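Protein of unknown function with a Fic domain (Bacteroides thetaiotaomicron VPI-5482, PDB 3CUC) is of unknown function but carries a Fic domain, a mostly helical fold shared by the Fic/DOC family. Local coordinates at residues A[156-167]-A[181-192]. Numbering follows the deposited sequence.
Sequences TPAFMTSLVDWY and LAALLHYRYIRI
R188 brings its tilted guanidinium over one face of the W166 indole in a cation-pi contact, CZ lying 4.1 Å from the centroid of the five-membered ring. The two planes are inclined by 45°, which brings NH1 closest to the ring, while CD, on a chain extended from CG to NE, makes a CH-pi contact above the six-membered ring. The indole's far end enters a hole formed by L181, L184, L185 and R188, where W166 CH2 is 3.8 Å from L181 CD1. L163 fills the next hole with its two branches divided: CD1 meets R188 CB, and CD2 faces Y189 and I192. From the other helix, I192 is a knob among T156, F159, M160 and L163, its CD1 4.0 Å from SE of selenomethionine M160. The bent M160 chain brings CE to the edge of the Y189 ring, while SE lies 5.5 Å from its centroid in an oblique Met-aromatic contact. NH2 of R188, farther from the indole, is hydrogen-bonded to A250 O. The segments run antiparallel at 174°, their axes 10.8 Å apart, pairing successive helices of the Fic domain; helix 97-107 packs against M160 and V164, and helix 199-213 against Y167 and Y189.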
ATOM      1  N   THR A 156      -2.409  11.814 -17.574  1.00 60.49           N
ATOM      2  CA  THR A 156      -2.449  11.420 -16.160  1.00 58.77           C
ATOM      3  C   THR A 156      -3.700  11.894 -15.409  1.00 58.46           C
ATOM      4  O   THR A 156      -4.390  11.073 -14.811  1.00 59.04           O
ATOM      5  CB  THR A 156      -1.171  11.863 -15.401  1.00 58.28           C
ATOM      6  OG1 THR A 156      -0.054  11.093 -15.868  1.00 55.73           O
ATOM      7  CG2 THR A 156      -1.327  11.661 -13.894  1.00 55.02           C
ATOM      8  N   PRO A 157      -4.001  13.208 -15.432  1.00 57.68           N
ATOM      9  CA  PRO A 157      -5.206  13.676 -14.725  1.00 57.15           C
ATOM     10  C   PRO A 157      -6.508  13.005 -15.172  1.00 57.28           C
ATOM     11  O   PRO A 157      -7.372  12.735 -14.337  1.00 57.43           O
ATOM     12  CB  PRO A 157      -5.250  15.181 -15.027  1.00 56.43           C
ATOM     13  CG  PRO A 157      -4.273  15.414 -16.108  1.00 56.23           C
ATOM     14  CD  PRO A 157      -3.265  14.322 -16.055  1.00 57.62           C
ATOM     15  N   ALA A 158      -6.642  12.745 -16.472  1.00 57.40           N
ATOM     16  CA  ALA A 158      -7.795  12.013 -16.999  1.00 57.41           C
ATOM     17  C   ALA A 158      -7.817  10.568 -16.485  1.00 57.06           C
ATOM     18  O   ALA A 158      -8.857  10.072 -16.051  1.00 57.46           O
ATOM     19  CB  ALA A 158      -7.786  12.036 -18.523  1.00 57.08           C
ATOM     20  N   PHE A 159      -6.661   9.910 -16.535  1.00 55.96           N
ATOM     21  CA  PHE A 159      -6.500   8.543 -16.022  1.00 55.04           C
ATOM     22  C   PHE A 159      -6.838   8.429 -14.532  1.00 54.65           C
ATOM     23  O   PHE A 159      -7.466   7.456 -14.107  1.00 55.06           O
ATOM     24  CB  PHE A 159      -5.059   8.063 -16.252  1.00 54.36           C
ATOM     25  CG  PHE A 159      -4.804   7.504 -17.627  1.00 53.93           C
ATOM     26  CD1 PHE A 159      -5.521   7.948 -18.735  1.00 50.82           C
ATOM     27  CD2 PHE A 159      -3.816   6.544 -17.814  1.00 54.50           C
ATOM     28  CE1 PHE A 159      -5.271   7.427 -19.992  1.00 50.10           C
ATOM     29  CE2 PHE A 159      -3.560   6.023 -19.070  1.00 54.32           C
ATOM     30  CZ  PHE A 159      -4.289   6.464 -20.162  1.00 53.46           C
HETATM   31  N   MSE A 160      -6.399   9.416 -13.748  1.00 53.47           N
HETATM   32  CA  MSE A 160      -6.641   9.437 -12.308  1.00 51.91           C
HETATM   33  C   MSE A 160      -8.109   9.671 -11.979  1.00 51.59           C
HETATM   34  O   MSE A 160      -8.658   9.000 -11.111  1.00 53.46           O
HETATM   35  CB  MSE A 160      -5.773  10.498 -11.623  1.00 51.07           C
HETATM   36  CG  MSE A 160      -4.305  10.130 -11.564  1.00 48.03           C
HETATM   37 SE   MSE A 160      -4.017   8.539 -10.539  0.75 35.41          SE
HETATM   38  CE  MSE A 160      -4.308   9.247  -8.729  1.00 33.48           C
ATOM     39  N   THR A 161      -8.752  10.608 -12.665  1.00 49.82           N
ATOM     40  CA  THR A 161     -10.184  10.807 -12.472  1.00 48.85           C
ATOM     41  C   THR A 161     -10.948   9.523 -12.790  1.00 48.87           C
ATOM     42  O   THR A 161     -11.910   9.189 -12.106  1.00 48.48           O
ATOM     43  CB  THR A 161     -10.726  11.955 -13.331  1.00 48.71           C
ATOM     44  OG1 THR A 161     -10.019  13.155 -13.017  1.00 50.36           O
ATOM     45  CG2 THR A 161     -12.219  12.171 -13.079  1.00 43.83           C
ATOM     46  N   SER A 162     -10.507   8.801 -13.817  1.00 48.68           N
ATOM     47  CA  SER A 162     -11.121   7.520 -14.172  1.00 48.42           C
ATOM     48  C   SER A 162     -10.918   6.470 -13.085  1.00 48.48           C
ATOM     49  O   SER A 162     -11.815   5.662 -12.827  1.00 48.62           O
ATOM     50  CB  SER A 162     -10.567   7.003 -15.501  1.00 47.83           C
ATOM     51  OG  SER A 162     -11.061   7.786 -16.568  1.00 47.08           O
ATOM     52  N   LEU A 163      -9.740   6.492 -12.459  1.00 47.87           N
ATOM     53  CA  LEU A 163      -9.369   5.511 -11.442  1.00 47.23           C
ATOM     54  C   LEU A 163     -10.229   5.649 -10.190  1.00 48.15           C
ATOM     55  O   LEU A 163     -10.763   4.659  -9.684  1.00 48.17           O
ATOM     56  CB  LEU A 163      -7.895   5.668 -11.073  1.00 47.21           C
ATOM     57  CG  LEU A 163      -7.301   4.633 -10.115  1.00 47.63           C
ATOM     58  CD1 LEU A 163      -7.163   3.284 -10.803  1.00 42.37           C
ATOM     59  CD2 LEU A 163      -5.949   5.130  -9.586  1.00 45.45           C
ATOM     60  N   VAL A 164     -10.358   6.875  -9.688  1.00 48.15           N
ATOM     61  CA  VAL A 164     -11.161   7.107  -8.486  1.00 48.64           C
ATOM     62  C   VAL A 164     -12.646   6.890  -8.777  1.00 48.83           C
ATOM     63  O   VAL A 164     -13.352   6.294  -7.969  1.00 49.82           O
ATOM     64  CB  VAL A 164     -10.927   8.507  -7.850  1.00 48.43           C
ATOM     65  CG1 VAL A 164      -9.535   8.591  -7.260  1.00 47.64           C
ATOM     66  CG2 VAL A 164     -11.159   9.617  -8.857  1.00 48.08           C
ATOM     67  N   ASP A 165     -13.114   7.351  -9.933  1.00 48.78           N
ATOM     68  CA  ASP A 165     -14.489   7.080 -10.355  1.00 49.07           C
ATOM     69  C   ASP A 165     -14.720   5.574 -10.452  1.00 48.57           C
ATOM     70  O   ASP A 165     -15.737   5.074  -9.977  1.00 48.31           O
ATOM     71  CB  ASP A 165     -14.813   7.750 -11.699  1.00 49.06           C
ATOM     72  CG  ASP A 165     -14.866   9.277 -11.612  1.00 51.26           C
ATOM     73  OD1 ASP A 165     -14.531   9.849 -10.548  1.00 55.36           O
ATOM     74  OD2 ASP A 165     -15.233   9.912 -12.624  1.00 53.59           O
ATOM     75  N   TRP A 166     -13.771   4.857 -11.049  1.00 48.24           N
ATOM     76  CA  TRP A 166     -13.876   3.406 -11.162  1.00 47.99           C
ATOM     77  C   TRP A 166     -13.940   2.748  -9.782  1.00 48.48           C
ATOM     78  O   TRP A 166     -14.778   1.871  -9.538  1.00 47.79           O
ATOM     79  CB  TRP A 166     -12.703   2.812 -11.956  1.00 47.27           C
ATOM     80  CG  TRP A 166     -12.539   1.347 -11.691  1.00 46.59           C
ATOM     81  CD1 TRP A 166     -13.264   0.331 -12.233  1.00 46.25           C
ATOM     82  CD2 TRP A 166     -11.626   0.743 -10.771  1.00 46.11           C
ATOM     83  NE1 TRP A 166     -12.848  -0.873 -11.724  1.00 45.03           N
ATOM     84  CE2 TRP A 166     -11.842  -0.648 -10.823  1.00 45.61           C
ATOM     85  CE3 TRP A 166     -10.642   1.244  -9.909  1.00 46.19           C
ATOM     86  CZ2 TRP A 166     -11.104  -1.549 -10.052  1.00 46.83           C
ATOM     87  CZ3 TRP A 166      -9.914   0.351  -9.141  1.00 46.86           C
ATOM     88  CH2 TRP A 166     -10.146  -1.032  -9.219  1.00 47.80           C
ATOM     89  N   TYR A 167     -13.037   3.167  -8.892  1.00 48.94           N
ATOM     90  CA  TYR A 167     -12.918   2.546  -7.574  1.00 49.08           C
ATOM     91  C   TYR A 167     -14.233   2.667  -6.810  1.00 48.89           C
ATOM     92  O   TYR A 167     -14.800   1.671  -6.355  1.00 48.90           O
ATOM     93  CB  TYR A 167     -11.775   3.173  -6.761  1.00 48.79           C
ATOM     94  CG  TYR A 167     -11.784   2.720  -5.323  1.00 49.48           C
ATOM     95  CD1 TYR A 167     -11.196   1.511  -4.950  1.00 50.51           C
ATOM     96  CD2 TYR A 167     -12.420   3.474  -4.340  1.00 46.05           C
ATOM     97  CE1 TYR A 167     -11.228   1.071  -3.626  1.00 49.85           C
ATOM     98  CE2 TYR A 167     -12.458   3.044  -3.016  1.00 46.83           C
ATOM     99  CZ  TYR A 167     -11.861   1.842  -2.665  1.00 48.47           C
ATOM    100  OH  TYR A 167     -11.900   1.409  -1.357  1.00 51.36           O
ATOM    101  N   LEU A 181     -10.318  -5.926  -4.969  1.00 47.14           N
ATOM    102  CA  LEU A 181     -10.434  -4.490  -5.214  1.00 46.06           C
ATOM    103  C   LEU A 181      -9.129  -3.789  -4.850  1.00 46.20           C
ATOM    104  O   LEU A 181      -8.677  -2.895  -5.572  1.00 45.99           O
ATOM    105  CB  LEU A 181     -11.610  -3.890  -4.425  1.00 45.78           C
ATOM    106  CG  LEU A 181     -11.854  -2.378  -4.576  1.00 45.34           C
ATOM    107  CD1 LEU A 181     -11.999  -1.975  -6.031  1.00 43.13           C
ATOM    108  CD2 LEU A 181     -13.073  -1.933  -3.783  1.00 45.18           C
ATOM    109  N   ALA A 182      -8.529  -4.208  -3.735  1.00 46.08           N
ATOM    110  CA  ALA A 182      -7.252  -3.662  -3.290  1.00 45.71           C
ATOM    111  C   ALA A 182      -6.158  -3.978  -4.302  1.00 45.89           C
ATOM    112  O   ALA A 182      -5.382  -3.101  -4.666  1.00 45.83           O
ATOM    113  CB  ALA A 182      -6.879  -4.207  -1.918  1.00 44.57           C
ATOM    114  N   ALA A 183      -6.109  -5.224  -4.765  1.00 46.06           N
ATOM    115  CA  ALA A 183      -5.093  -5.640  -5.735  1.00 46.32           C
ATOM    116  C   ALA A 183      -5.200  -4.837  -7.019  1.00 46.78           C
ATOM    117  O   ALA A 183      -4.195  -4.377  -7.548  1.00 47.27           O
ATOM    118  CB  ALA A 183      -5.213  -7.125  -6.036  1.00 46.04           C
ATOM    119  N   LEU A 184      -6.423  -4.659  -7.505  1.00 47.50           N
ATOM    120  CA  LEU A 184      -6.651  -3.971  -8.774  1.00 48.09           C
ATOM    121  C   LEU A 184      -6.419  -2.469  -8.651  1.00 48.00           C
ATOM    122  O   LEU A 184      -5.896  -1.854  -9.579  1.00 48.69           O
ATOM    123  CB  LEU A 184      -8.058  -4.264  -9.303  1.00 48.16           C
ATOM    124  CG  LEU A 184      -8.294  -4.188 -10.815  1.00 49.36           C
ATOM    125  CD1 LEU A 184      -7.172  -4.847 -11.619  1.00 49.03           C
ATOM    126  CD2 LEU A 184      -9.625  -4.842 -11.145  1.00 48.26           C
ATOM    127  N   LEU A 185      -6.790  -1.886  -7.509  1.00 47.52           N
ATOM    128  CA  LEU A 185      -6.479  -0.477  -7.222  1.00 46.87           C
ATOM    129  C   LEU A 185      -4.965  -0.227  -7.217  1.00 47.48           C
ATOM    130  O   LEU A 185      -4.487   0.744  -7.807  1.00 47.42           O
ATOM    131  CB  LEU A 185      -7.083  -0.040  -5.879  1.00 46.45           C
ATOM    132  CG  LEU A 185      -6.822   1.408  -5.428  1.00 45.07           C
ATOM    133  CD1 LEU A 185      -7.248   2.406  -6.499  1.00 39.73           C
ATOM    134  CD2 LEU A 185      -7.518   1.708  -4.111  1.00 45.44           C
ATOM    135  N   HIS A 186      -4.229  -1.101  -6.536  1.00 47.81           N
ATOM    136  CA  HIS A 186      -2.770  -1.036  -6.490  1.00 47.94           C
ATOM    137  C   HIS A 186      -2.194  -1.106  -7.897  1.00 47.86           C
ATOM    138  O   HIS A 186      -1.369  -0.275  -8.290  1.00 47.11           O
ATOM    139  CB  HIS A 186      -2.234  -2.201  -5.651  1.00 48.40           C
ATOM    140  CG  HIS A 186      -0.739  -2.282  -5.584  1.00 48.80           C
ATOM    141  ND1 HIS A 186       0.055  -2.410  -6.703  1.00 47.97           N
ATOM    142  CD2 HIS A 186       0.101  -2.288  -4.524  1.00 52.79           C
ATOM    143  CE1 HIS A 186       1.321  -2.471  -6.335  1.00 51.16           C
ATOM    144  NE2 HIS A 186       1.378  -2.403  -5.017  1.00 49.57           N
ATOM    145  N   TYR A 187      -2.644  -2.096  -8.658  1.00 48.36           N
ATOM    146  CA  TYR A 187      -2.073  -2.353  -9.975  1.00 48.65           C
ATOM    147  C   TYR A 187      -2.305  -1.205 -10.943  1.00 48.21           C
ATOM    148  O   TYR A 187      -1.365  -0.707 -11.555  1.00 47.40           O
ATOM    149  CB  TYR A 187      -2.626  -3.639 -10.581  1.00 49.23           C
ATOM    150  CG  TYR A 187      -1.912  -3.985 -11.861  1.00 49.86           C
ATOM    151  CD1 TYR A 187      -0.658  -4.589 -11.833  1.00 49.28           C
ATOM    152  CD2 TYR A 187      -2.466  -3.667 -13.097  1.00 49.88           C
ATOM    153  CE1 TYR A 187       0.016  -4.892 -13.001  1.00 50.90           C
ATOM    154  CE2 TYR A 187      -1.802  -3.962 -14.272  1.00 51.50           C
ATOM    155  CZ  TYR A 187      -0.560  -4.575 -14.224  1.00 52.29           C
ATOM    156  OH  TYR A 187       0.101  -4.875 -15.399  1.00 51.28           O
ATOM    157  N   ARG A 188      -3.560  -0.795 -11.080  1.00 48.74           N
ATOM    158  CA  ARG A 188      -3.907   0.309 -11.969  1.00 49.10           C
ATOM    159  C   ARG A 188      -3.182   1.592 -11.579  1.00 49.95           C
ATOM    160  O   ARG A 188      -2.623   2.274 -12.443  1.00 50.19           O
ATOM    161  CB  ARG A 188      -5.418   0.525 -11.991  1.00 49.03           C
ATOM    162  CG  ARG A 188      -6.154  -0.613 -12.666  1.00 49.11           C
ATOM    163  CD  ARG A 188      -7.643  -0.361 -12.724  1.00 49.11           C
ATOM    164  NE  ARG A 188      -8.296  -1.236 -13.693  1.00 51.15           N
ATOM    165  CZ  ARG A 188      -9.555  -1.107 -14.103  1.00 48.14           C
ATOM    166  NH1 ARG A 188     -10.325  -0.130 -13.644  1.00 51.43           N
ATOM    167  NH2 ARG A 188     -10.047  -1.961 -14.986  1.00 48.11           N
ATOM    168  N   TYR A 189      -3.172   1.908 -10.283  1.00 50.80           N
ATOM    169  CA  TYR A 189      -2.445   3.077  -9.788  1.00 51.10           C
ATOM    170  C   TYR A 189      -0.961   3.008 -10.149  1.00 52.63           C
ATOM    171  O   TYR A 189      -0.403   3.966 -10.699  1.00 53.16           O
ATOM    172  CB  TYR A 189      -2.586   3.240  -8.270  1.00 50.56           C
ATOM    173  CG  TYR A 189      -1.721   4.363  -7.734  1.00 48.60           C
ATOM    174  CD1 TYR A 189      -2.184   5.678  -7.729  1.00 48.86           C
ATOM    175  CD2 TYR A 189      -0.432   4.115  -7.269  1.00 47.31           C
ATOM    176  CE1 TYR A 189      -1.391   6.712  -7.264  1.00 49.53           C
ATOM    177  CE2 TYR A 189       0.367   5.139  -6.802  1.00 48.48           C
ATOM    178  CZ  TYR A 189      -0.114   6.433  -6.803  1.00 49.83           C
ATOM    179  OH  TYR A 189       0.685   7.446  -6.335  1.00 49.41           O
ATOM    180  N   ILE A 190      -0.328   1.876  -9.842  1.00 53.05           N
ATOM    181  CA  ILE A 190       1.106   1.724 -10.083  1.00 53.69           C
ATOM    182  C   ILE A 190       1.432   1.820 -11.584  1.00 54.19           C
ATOM    183  O   ILE A 190       2.520   2.264 -11.958  1.00 54.82           O
ATOM    184  CB  ILE A 190       1.658   0.401  -9.472  1.00 53.94           C
ATOM    185  CG1 ILE A 190       3.138   0.553  -9.108  1.00 55.19           C
ATOM    186  CG2 ILE A 190       1.449  -0.782 -10.417  1.00 52.24           C
ATOM    187  CD1 ILE A 190       3.381   1.432  -7.879  1.00 55.74           C
ATOM    188  N   ARG A 191       0.487   1.423 -12.436  1.00 54.34           N
ATOM    189  CA  ARG A 191       0.663   1.523 -13.891  1.00 54.08           C
ATOM    190  C   ARG A 191       0.506   2.949 -14.405  1.00 53.18           C
ATOM    191  O   ARG A 191       1.161   3.329 -15.366  1.00 53.85           O
ATOM    192  CB  ARG A 191      -0.308   0.599 -14.634  1.00 54.64           C
ATOM    193  CG  ARG A 191       0.033  -0.892 -14.553  1.00 56.63           C
ATOM    194  CD  ARG A 191       1.366  -1.222 -15.208  1.00 60.87           C
ATOM    195  NE  ARG A 191       1.408  -0.813 -16.611  1.00 61.37           N
ATOM    196  CZ  ARG A 191       1.116  -1.596 -17.647  1.00 63.78           C
ATOM    197  NH1 ARG A 191       0.750  -2.861 -17.467  1.00 64.49           N
ATOM    198  NH2 ARG A 191       1.194  -1.106 -18.879  1.00 65.07           N
ATOM    199  N   ILE A 192      -0.364   3.732 -13.772  1.00 52.40           N
ATOM    200  CA  ILE A 192      -0.464   5.167 -14.068  1.00 51.08           C
ATOM    201  C   ILE A 192       0.798   5.897 -13.569  1.00 52.18           C
ATOM    202  O   ILE A 192       1.362   6.731 -14.276  1.00 52.14           O
ATOM    203  CB  ILE A 192      -1.720   5.805 -13.422  1.00 50.57           C
ATOM    204  CG1 ILE A 192      -3.007   5.186 -13.977  1.00 48.85           C
ATOM    205  CG2 ILE A 192      -1.749   7.308 -13.671  1.00 48.21           C
ATOM    206  CD1 ILE A 192      -4.252   5.586 -13.197  1.00 49.40           C
TER